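Local coordinates for putative cell adhesion protein (Bacteroides eggerthii, PDB 4GPV) that probably serves as a fimbrial subunit of the FimA type, assembling into pili that mediate cell adhesion, at residues A[53-59]-A[103-109]; A[87-92]-A[193-197]; A[79-83]-A[139-145]; A[113-117]-A[249-253]. One frame throughout, in Å; residues are numbered along the deposited sequence.

Overall arrangement
The segments follow one another as 53-59, 79-83, 87-92, 103-109, 113-117, 139-145, 193-197 and 249-253, so contacts 1, 2 and 3 interleave along the chain, while contact 1 closes before contact 4 opens. Contacts 1 and 2 share the sheet neighbours 50-56 and 83-90, have centres 13 Å apart and meet through Tyr-87, which packs on Phe-55 and reaches Glu-106. Contact 3 lies further out, its centre about 16 Å from contact 1 and about 35 Å from contact 4. Contact 4, near the chain's centre, touches contact 2 through Thr-113 and Gly-114. Contacts 2 and 4 join the large sheet to elements of the smaller one, built mainly from the FimA-like C-terminal part of this elongated subunit.

Contact 1: residues A[53-59]-A[103-109]; sequences FLFREGG and VKTETDL
A capped helix N-terminus docks on one face of a sheet strand and on the turn that follows it. Residues 53-55 are extended, part of a strand that begins earlier in the chain; a type I turn from Arg-56 to Gly-59 closes with Gly-59 N to Arg-56 O at 3.0 Å and leaves Gly-59 at positive phi. Across it, helix begins at Glu-106. The CA atoms of Gly-59 and Glu-106 lie 4.8 Å apart, those of Phe-53 and Leu-109 8.6 Å. The single direct hydrogen bond between the segments runs from Glu-106 N to Gly-59 O (2.9 Å). Phe-53 and Phe-55, both m, point toward the helix: Leu-109 CD1 sits over the Phe-53 ring, 4.0 Å from its centroid, and Glu-106 CB over the Phe-55 ring at 3.9 Å. Leu-109 CD2 meets the Phe-55 edge at CE2 (3.6 Å), and Val-103 CG1 lies 4.3 Å from Phe-53 CD2. Glu-106, extended (t,t), accepts at OE1 from two waters held by Arg-56 O and Glu-57 O, while OE2 bonds Tyr-87. Thr-105 OG1 accepts from Asp-108 N (3.2 Å) and Asp-108 OD2 from Thr-105 N (3.3 Å): a capping box, a classic start to an alpha helix.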
# COMPACT_ATOMS: atom_id res chain seq x y z
N PHE A 53 -21.79 -4.97 -4.28
CA PHE A 53 -22.16 -5.59 -5.54
C PHE A 53 -22.71 -6.97 -5.24
O PHE A 53 -22.09 -7.73 -4.50
CB PHE A 53 -20.96 -5.71 -6.50
CG PHE A 53 -20.22 -4.41 -6.74
CD1 PHE A 53 -19.27 -3.96 -5.82
CD2 PHE A 53 -20.45 -3.67 -7.89
CE1 PHE A 53 -18.59 -2.75 -6.03
CE2 PHE A 53 -19.77 -2.46 -8.10
CZ PHE A 53 -18.85 -2.01 -7.17
N LEU A 54 -23.87 -7.30 -5.82
CA LEU A 54 -24.47 -8.61 -5.62
C LEU A 54 -24.53 -9.33 -6.95
O LEU A 54 -24.96 -8.72 -7.93
CB LEU A 54 -25.88 -8.50 -5.01
CG LEU A 54 -26.00 -7.87 -3.63
CD1 LEU A 54 -27.49 -7.65 -3.26
CD2 LEU A 54 -25.34 -8.72 -2.59
N PHE A 55 -24.07 -10.58 -7.01
CA PHE A 55 -24.07 -11.32 -8.28
C PHE A 55 -24.80 -12.62 -8.20
O PHE A 55 -24.77 -13.28 -7.17
CB PHE A 55 -22.63 -11.60 -8.74
CG PHE A 55 -21.85 -10.34 -9.00
CD1 PHE A 55 -22.06 -9.60 -10.16
CD2 PHE A 55 -20.92 -9.87 -8.08
CE1 PHE A 55 -21.36 -8.41 -10.39
CE2 PHE A 55 -20.21 -8.69 -8.31
CZ PHE A 55 -20.43 -7.97 -9.46
N ARG A 56 -25.41 -13.01 -9.32
CA ARG A 56 -26.10 -14.29 -9.45
C ARG A 56 -25.04 -15.39 -9.74
O ARG A 56 -23.87 -15.07 -9.94
CB ARG A 56 -27.18 -14.21 -10.52
CG ARG A 56 -28.21 -13.16 -10.16
CD ARG A 56 -29.36 -13.02 -11.14
NE ARG A 56 -30.23 -11.96 -10.64
CZ ARG A 56 -31.02 -11.19 -11.39
NH1 ARG A 56 -31.14 -11.42 -12.70
NH2 ARG A 56 -31.74 -10.23 -10.84
N GLU A 57 -25.48 -16.67 -9.75
CA GLU A 57 -24.61 -17.84 -9.98
C GLU A 57 -23.80 -17.69 -11.28
O GLU A 57 -22.61 -18.02 -11.30
CB GLU A 57 -25.46 -19.13 -9.98
CG GLU A 57 -24.70 -20.44 -10.20
CD GLU A 57 -23.62 -20.84 -9.21
OE1 GLU A 57 -23.74 -20.50 -8.01
OE2 GLU A 57 -22.67 -21.54 -9.63
N GLY A 58 -24.44 -17.17 -12.32
CA GLY A 58 -23.79 -16.99 -13.61
C GLY A 58 -23.02 -15.70 -13.82
O GLY A 58 -22.67 -15.38 -14.96
N GLY A 59 -22.81 -14.95 -12.74
CA GLY A 59 -22.05 -13.70 -12.76
C GLY A 59 -22.82 -12.42 -13.07
O GLY A 59 -22.22 -11.35 -12.97
N VAL A 103 -18.92 -1.60 -14.29
CA VAL A 103 -19.04 -3.01 -13.89
C VAL A 103 -20.46 -3.51 -14.22
O VAL A 103 -21.44 -2.90 -13.78
CB VAL A 103 -18.73 -3.22 -12.39
CG1 VAL A 103 -19.15 -4.60 -11.91
CG2 VAL A 103 -17.25 -2.97 -12.10
N LYS A 104 -20.55 -4.59 -15.01
CA LYS A 104 -21.83 -5.17 -15.40
C LYS A 104 -21.96 -6.59 -14.90
O LYS A 104 -23.08 -7.12 -14.79
CB LYS A 104 -21.99 -5.18 -16.94
CG LYS A 104 -21.59 -3.90 -17.66
CD LYS A 104 -22.66 -2.83 -17.65
CE LYS A 104 -22.27 -1.68 -18.54
NZ LYS A 104 -22.90 -0.43 -18.09
N THR A 105 -20.81 -7.25 -14.71
CA THR A 105 -20.73 -8.65 -14.31
C THR A 105 -19.66 -8.89 -13.25
O THR A 105 -18.82 -8.03 -13.00
CB THR A 105 -20.41 -9.55 -15.51
OG1 THR A 105 -19.07 -9.24 -15.94
CG2 THR A 105 -21.43 -9.45 -16.66
N GLU A 106 -19.66 -10.10 -12.69
CA GLU A 106 -18.68 -10.49 -11.68
C GLU A 106 -17.28 -10.50 -12.30
O GLU A 106 -16.34 -10.02 -11.67
CB GLU A 106 -19.06 -11.86 -11.13
CG GLU A 106 -18.25 -12.31 -9.94
CD GLU A 106 -18.79 -13.59 -9.32
OE1 GLU A 106 -19.78 -14.14 -9.84
OE2 GLU A 106 -18.22 -14.03 -8.29
N THR A 107 -17.17 -10.98 -13.56
CA THR A 107 -15.90 -10.98 -14.30
C THR A 107 -15.37 -9.55 -14.39
O THR A 107 -14.19 -9.34 -14.11
CB THR A 107 -16.10 -11.63 -15.69
OG1 THR A 107 -16.55 -12.97 -15.49
CG2 THR A 107 -14.80 -11.67 -16.52
N ASP A 108 -16.24 -8.55 -14.66
CA ASP A 108 -15.81 -7.14 -14.71
C ASP A 108 -15.28 -6.65 -13.40
O ASP A 108 -14.25 -5.97 -13.38
CB ASP A 108 -16.96 -6.20 -15.11
CG ASP A 108 -17.47 -6.37 -16.52
OD1 ASP A 108 -16.70 -6.89 -17.38
OD2 ASP A 108 -18.62 -5.93 -16.79
N LEU A 109 -16.01 -6.93 -12.30
CA LEU A 109 -15.59 -6.44 -11.00
C LEU A 109 -14.23 -7.02 -10.61
O LEU A 109 -13.39 -6.29 -10.08
CB LEU A 109 -16.64 -6.78 -9.93
CG LEU A 109 -16.25 -6.37 -8.50
CD1 LEU A 109 -16.17 -4.89 -8.35
CD2 LEU A 109 -17.21 -6.90 -7.51
O HOH W 1 -21.61 -15.21 -8.23
O HOH W 2 -20.13 -16.36 -11.38

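Contact 2: residues A[87-92]-A[193-197]; sequences YVVANT and RFFGS
Strand 83-90 of the large sheet is packed by the loop that leaves strand 176-193, joining the N-terminal half of the chain to the FimA-like C-terminal domain. Residues 87-90 are extended, whereas 193-197 turn away irregularly; Val-89 and Phe-194 CA atoms are 7.4 Å apart, Tyr-87 and Phe-195 CA atoms 8.9 Å. Alternate strand residues, Tyr-87 (m) and Val-89 (t), point toward the loop and leave a hollow between them, into which the Phe-195 ring (m) is wedged. The edge of Tyr-87 meets its face in a T-shaped stack, centroids 5.0 Å apart and planes at 85°; Val-89 CG2 comes to 3.5 Å from Phe-195 CE2. Phe-194 (m) fills the next hollow, between Val-89 and Thr-92 (p), whose CG2 is 3.7 Å from Phe-194 CE1; Phe-100 and Trp-132 also pack on this ring. No hydrogen bond crosses the interface. Within the loop, Arg-193 NE donates to Phe-195 O at 3.1 Å. Val-89 CG1 abuts Phe-194 CD1 at 3.6 Å.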
# COMPACT_ATOMS: atom_id res chain seq x y z
N TYR A 87 -19.80 -8.63 -2.92
CA TYR A 87 -18.48 -8.01 -2.90
C TYR A 87 -18.64 -6.62 -2.35
O TYR A 87 -19.63 -5.93 -2.68
CB TYR A 87 -17.90 -7.95 -4.30
CG TYR A 87 -17.53 -9.29 -4.90
CD1 TYR A 87 -18.47 -10.08 -5.54
CD2 TYR A 87 -16.20 -9.69 -4.96
CE1 TYR A 87 -18.13 -11.31 -6.11
CE2 TYR A 87 -15.83 -10.89 -5.57
CZ TYR A 87 -16.80 -11.70 -6.14
OH TYR A 87 -16.43 -12.88 -6.74
N VAL A 88 -17.69 -6.21 -1.51
CA VAL A 88 -17.73 -4.86 -0.90
C VAL A 88 -16.40 -4.17 -1.15
O VAL A 88 -15.34 -4.76 -0.92
CB VAL A 88 -18.06 -4.91 0.63
CG1 VAL A 88 -18.02 -3.51 1.25
CG2 VAL A 88 -19.43 -5.56 0.89
N VAL A 89 -16.46 -2.92 -1.58
CA VAL A 89 -15.28 -2.08 -1.73
C VAL A 89 -15.55 -0.83 -0.92
O VAL A 89 -16.57 -0.19 -1.14
CB VAL A 89 -14.91 -1.75 -3.21
CG1 VAL A 89 -13.69 -0.84 -3.27
CG2 VAL A 89 -14.65 -3.02 -4.03
N ALA A 90 -14.65 -0.48 -0.01
CA ALA A 90 -14.83 0.74 0.80
C ALA A 90 -13.85 1.82 0.38
O ALA A 90 -12.72 1.52 -0.03
CB ALA A 90 -14.59 0.41 2.28
N ASN A 91 -14.28 3.07 0.52
CA ASN A 91 -13.49 4.29 0.42
C ASN A 91 -12.99 4.62 -0.97
O ASN A 91 -12.01 5.35 -1.09
CB ASN A 91 -12.34 4.23 1.45
CG ASN A 91 -12.84 4.27 2.87
OD1 ASN A 91 -13.93 4.78 3.15
ND2 ASN A 91 -12.03 3.80 3.82
N THR A 92 -13.74 4.25 -2.01
CA THR A 92 -13.38 4.69 -3.37
C THR A 92 -14.33 5.83 -3.83
O THR A 92 -14.19 6.30 -4.96
CB THR A 92 -13.37 3.55 -4.38
OG1 THR A 92 -14.70 3.02 -4.57
CG2 THR A 92 -12.32 2.46 -4.06
N ARG A 193 -5.25 -3.99 -6.93
CA ARG A 193 -6.29 -4.93 -7.27
C ARG A 193 -7.20 -5.12 -6.10
O ARG A 193 -6.73 -5.45 -4.99
CB ARG A 193 -5.68 -6.28 -7.67
CG ARG A 193 -5.37 -6.44 -9.13
CD ARG A 193 -6.64 -6.55 -9.96
NE ARG A 193 -7.19 -7.90 -10.06
CZ ARG A 193 -6.95 -8.73 -11.07
NH1 ARG A 193 -6.13 -8.38 -12.05
NH2 ARG A 193 -7.52 -9.92 -11.10
N PHE A 194 -8.51 -4.89 -6.30
CA PHE A 194 -9.42 -5.08 -5.18
C PHE A 194 -9.72 -6.54 -4.95
O PHE A 194 -9.95 -6.94 -3.81
CB PHE A 194 -10.74 -4.31 -5.43
CG PHE A 194 -10.51 -2.82 -5.55
CD1 PHE A 194 -10.50 -2.01 -4.42
CD2 PHE A 194 -10.30 -2.23 -6.80
CE1 PHE A 194 -10.30 -0.62 -4.54
CE2 PHE A 194 -10.07 -0.85 -6.92
CZ PHE A 194 -10.06 -0.07 -5.79
N PHE A 195 -9.82 -7.34 -6.04
CA PHE A 195 -10.14 -8.76 -5.96
C PHE A 195 -9.15 -9.52 -6.82
O PHE A 195 -8.18 -8.94 -7.29
CB PHE A 195 -11.60 -9.00 -6.39
CG PHE A 195 -12.55 -8.19 -5.56
CD1 PHE A 195 -12.82 -8.55 -4.24
CD2 PHE A 195 -13.13 -7.03 -6.06
CE1 PHE A 195 -13.62 -7.76 -3.43
CE2 PHE A 195 -13.94 -6.24 -5.24
CZ PHE A 195 -14.22 -6.64 -3.95
N GLY A 196 -9.36 -10.80 -6.95
CA GLY A 196 -8.43 -11.60 -7.73
C GLY A 196 -7.52 -12.39 -6.82
O GLY A 196 -7.64 -12.35 -5.59
N SER A 197 -6.63 -13.13 -7.44
CA SER A 197 -5.75 -14.03 -6.72
C SER A 197 -4.66 -13.27 -5.98
O SER A 197 -4.32 -12.13 -6.33
CB SER A 197 -5.10 -15.01 -7.68
OG SER A 197 -4.17 -14.31 -8.50

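Contact 3: residues A[79-83]-A[139-145]; sequences GTTAA and VKFNGGT
Two beta turns of different type face each other with no hydrogen bond between them, joined by an aromatic ring laid against backbone. Both lie at the end of the beta-rich N-terminal region: 79-83 leads into strand 83-90, and loop 139-145 connects the antiparallel neighbours 133-138 and 146-169. In the first, a type I turn from Thr-80 to Ala-83 closes with Ala-83 N to Thr-80 O at 3.2 Å, overlapped by an ST turn in which Thr-80 OG1 accepts from Ala-82 N (3.0 Å). In the second, a type I' turn from Phe-141 to Gly-144, both central residues, Asn-142 and Gly-143, have positive phi (52° and 82°), and Gly-144 N reaches Phe-141 O at 3.1 Å. CA separations are 6.0 Å for Thr-81 and Thr-145 and 6.4 Å for Ala-83 and Val-139. Phe-141 (m) points toward the opposite turn, and Thr-81 CA lies over its face, 4.0 Å from the centroid in a CH-pi contact; Ala-83 O approaches its edge at CE2 (3.5 Å). Ala-17 and Leu-19 also pack on Phe-141. Val-139 (t) places CG1 4.2 Å from Ala-83 CB, while Thr-81 (p) brings CG2 to 3.5 Å from Gly-144 O.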
# COMPACT_ATOMS: atom_id res chain seq x y z
N GLY A 79 -32.61 -6.41 -4.62
CA GLY A 79 -32.10 -7.69 -5.10
C GLY A 79 -33.07 -8.84 -4.99
O GLY A 79 -34.24 -8.67 -4.62
N THR A 80 -32.60 -10.04 -5.33
CA THR A 80 -33.48 -11.20 -5.37
C THR A 80 -32.86 -12.40 -4.68
O THR A 80 -31.68 -12.36 -4.28
CB THR A 80 -33.85 -11.57 -6.84
OG1 THR A 80 -32.78 -12.32 -7.41
CG2 THR A 80 -34.22 -10.36 -7.74
N THR A 81 -33.62 -13.51 -4.62
CA THR A 81 -33.16 -14.78 -4.05
C THR A 81 -32.16 -15.48 -4.98
O THR A 81 -31.60 -16.53 -4.61
CB THR A 81 -34.34 -15.68 -3.72
OG1 THR A 81 -35.16 -15.83 -4.88
CG2 THR A 81 -35.13 -15.16 -2.55
N ALA A 82 -31.87 -14.86 -6.14
CA ALA A 82 -30.87 -15.36 -7.08
C ALA A 82 -29.46 -14.88 -6.70
O ALA A 82 -28.49 -15.40 -7.26
CB ALA A 82 -31.20 -14.94 -8.50
N ALA A 83 -29.31 -13.91 -5.75
CA ALA A 83 -27.98 -13.45 -5.32
C ALA A 83 -27.19 -14.61 -4.69
O ALA A 83 -27.72 -15.32 -3.84
CB ALA A 83 -28.10 -12.30 -4.32
N VAL A 139 -23.64 -15.57 -0.35
CA VAL A 139 -25.00 -15.17 0.05
C VAL A 139 -25.81 -16.46 0.19
O VAL A 139 -25.86 -17.23 -0.77
CB VAL A 139 -25.64 -14.18 -0.94
CG1 VAL A 139 -27.08 -13.88 -0.56
CG2 VAL A 139 -24.81 -12.90 -1.02
N LYS A 140 -26.45 -16.69 1.36
CA LYS A 140 -27.24 -17.91 1.60
C LYS A 140 -28.65 -17.57 2.07
O LYS A 140 -28.80 -16.78 3.00
CB LYS A 140 -26.56 -18.82 2.63
CG LYS A 140 -25.28 -19.47 2.11
CD LYS A 140 -24.82 -20.63 2.99
CE LYS A 140 -23.87 -20.23 4.09
NZ LYS A 140 -23.56 -21.37 5.00
N PHE A 141 -29.66 -18.15 1.41
CA PHE A 141 -31.07 -17.91 1.73
C PHE A 141 -31.74 -19.12 2.39
O PHE A 141 -32.73 -18.94 3.11
CB PHE A 141 -31.86 -17.55 0.47
CG PHE A 141 -31.56 -16.17 -0.06
CD1 PHE A 141 -32.22 -15.05 0.46
CD2 PHE A 141 -30.64 -15.98 -1.08
CE1 PHE A 141 -31.95 -13.77 -0.04
CE2 PHE A 141 -30.38 -14.69 -1.58
CZ PHE A 141 -31.03 -13.60 -1.05
N ASN A 142 -31.27 -20.35 2.07
CA ASN A 142 -31.82 -21.63 2.55
C ASN A 142 -33.37 -21.74 2.32
O ASN A 142 -34.14 -22.05 3.24
CB ASN A 142 -31.46 -21.86 4.02
CG ASN A 142 -30.10 -22.47 4.20
OD1 ASN A 142 -29.97 -23.65 4.55
ND2 ASN A 142 -29.05 -21.69 3.95
N GLY A 143 -33.79 -21.48 1.08
CA GLY A 143 -35.19 -21.53 0.68
C GLY A 143 -36.03 -20.31 1.00
O GLY A 143 -37.15 -20.18 0.49
N GLY A 144 -35.49 -19.41 1.83
CA GLY A 144 -36.17 -18.20 2.26
C GLY A 144 -35.90 -16.99 1.39
O GLY A 144 -35.22 -17.08 0.37
N THR A 145 -36.44 -15.85 1.80
CA THR A 145 -36.32 -14.59 1.06
C THR A 145 -35.48 -13.58 1.86
O THR A 145 -35.40 -12.42 1.48
CB THR A 145 -37.74 -14.07 0.76
OG1 THR A 145 -37.66 -12.87 0.00
CG2 THR A 145 -38.50 -13.79 2.00

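Contact 4: residues A[113-117]-A[249-253]; sequences TGSLM and FYTFG
Leu-116 adopts the t,p rotamer (chi1 -176°, chi2 63°), which lays CD1 over the ring of Phe-252, 4.0 Å from its centroid and 9° off the normal: a CH-pi contact made almost squarely. Phe-252 is m with chi2 -38°, so its CE2 corner approaches the backbone of 114-116, 3.4 Å from Leu-116 N and 3.6 Å from Ser-115 C, while Leu-116 CB lies 3.7 Å from CE2. Strand 113-115 is extended and turns at Leu-116 (phi/psi -71/-27°), directing that side chain toward 249-253; Leu-116 and Thr-251 CA atoms are 6.8 Å apart. The two strands belong to different sheets, 113-115 pairing with strand 176-193 and 247-251 with strand 146-169, so the leucine and phenylalanine bridge the two sheets by apolar packing, with no hydrogen bond across. Leu-116 CD1 also meets Tyr-250 O at 3.7 Å. Thr-251 (t) points its CB away, yet its OG1 lies 4.0 Å from Leu-116 CD2. Tyr-250 (m) carries its ring away from 113-117, packing on His-248.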
# COMPACT_ATOMS: atom_id res chain seq x y z
N THR A 113 -9.03 -2.33 -11.30
CA THR A 113 -7.84 -1.92 -10.56
C THR A 113 -7.90 -0.41 -10.34
O THR A 113 -8.49 0.32 -11.16
CB THR A 113 -6.53 -2.35 -11.31
OG1 THR A 113 -6.48 -1.64 -12.54
CG2 THR A 113 -6.51 -3.82 -11.66
N GLY A 114 -7.30 0.04 -9.25
CA GLY A 114 -7.17 1.46 -8.94
C GLY A 114 -5.70 1.83 -8.97
O GLY A 114 -4.84 0.93 -8.90
N SER A 115 -5.38 3.13 -9.06
CA SER A 115 -3.96 3.51 -9.09
C SER A 115 -3.53 4.00 -7.76
O SER A 115 -4.37 4.46 -6.99
CB SER A 115 -3.69 4.56 -10.17
OG SER A 115 -3.77 3.91 -11.43
N LEU A 116 -2.21 3.92 -7.48
CA LEU A 116 -1.76 4.39 -6.17
C LEU A 116 -1.84 5.91 -6.07
O LEU A 116 -1.93 6.44 -4.97
CB LEU A 116 -0.32 3.91 -5.90
CG LEU A 116 0.30 4.24 -4.53
CD1 LEU A 116 -0.47 3.57 -3.38
CD2 LEU A 116 1.77 3.80 -4.53
N MSE A 117 -1.74 6.61 -7.22
CA MSE A 117 -1.82 8.07 -7.25
C MSE A 117 -3.02 8.53 -8.03
O MSE A 117 -3.49 7.81 -8.93
CB MSE A 117 -0.56 8.73 -7.86
CG MSE A 117 0.75 8.29 -7.23
SE MSE A 117 0.92 8.95 -5.42
CE MSE A 117 2.22 7.61 -4.78
N PHE A 249 4.82 5.13 4.37
CA PHE A 249 4.24 5.21 3.02
C PHE A 249 3.23 4.12 2.85
O PHE A 249 3.38 3.04 3.43
CB PHE A 249 5.33 5.05 1.94
CG PHE A 249 6.36 6.15 1.85
CD1 PHE A 249 6.00 7.42 1.41
CD2 PHE A 249 7.70 5.89 2.10
CE1 PHE A 249 6.96 8.43 1.29
CE2 PHE A 249 8.66 6.88 1.95
CZ PHE A 249 8.30 8.15 1.56
N TYR A 250 2.19 4.38 2.06
CA TYR A 250 1.26 3.34 1.63
C TYR A 250 1.66 2.95 0.24
O TYR A 250 1.99 3.83 -0.57
CB TYR A 250 -0.21 3.85 1.62
CG TYR A 250 -0.64 4.35 2.96
CD1 TYR A 250 -0.76 3.48 4.05
CD2 TYR A 250 -0.92 5.69 3.17
CE1 TYR A 250 -1.13 3.95 5.31
CE2 TYR A 250 -1.32 6.17 4.41
CZ TYR A 250 -1.41 5.30 5.48
OH TYR A 250 -1.78 5.81 6.70
N THR A 251 1.60 1.66 -0.08
CA THR A 251 1.97 1.26 -1.44
C THR A 251 1.18 0.02 -1.81
O THR A 251 0.52 -0.55 -0.96
CB THR A 251 3.51 1.02 -1.53
OG1 THR A 251 3.88 0.86 -2.91
CG2 THR A 251 3.97 -0.22 -0.74
N PHE A 252 1.26 -0.40 -3.06
CA PHE A 252 0.56 -1.61 -3.42
C PHE A 252 1.52 -2.84 -3.53
O PHE A 252 2.76 -2.69 -3.52
CB PHE A 252 -0.23 -1.42 -4.73
CG PHE A 252 -1.41 -0.48 -4.59
CD1 PHE A 252 -2.20 -0.49 -3.43
CD2 PHE A 252 -1.77 0.35 -5.64
CE1 PHE A 252 -3.30 0.39 -3.32
CE2 PHE A 252 -2.89 1.21 -5.52
CZ PHE A 252 -3.64 1.20 -4.37
N GLY A 253 0.93 -4.03 -3.63
CA GLY A 253 1.67 -5.29 -3.72
C GLY A 253 2.72 -5.28 -4.80
O GLY A 253 2.52 -4.69 -5.85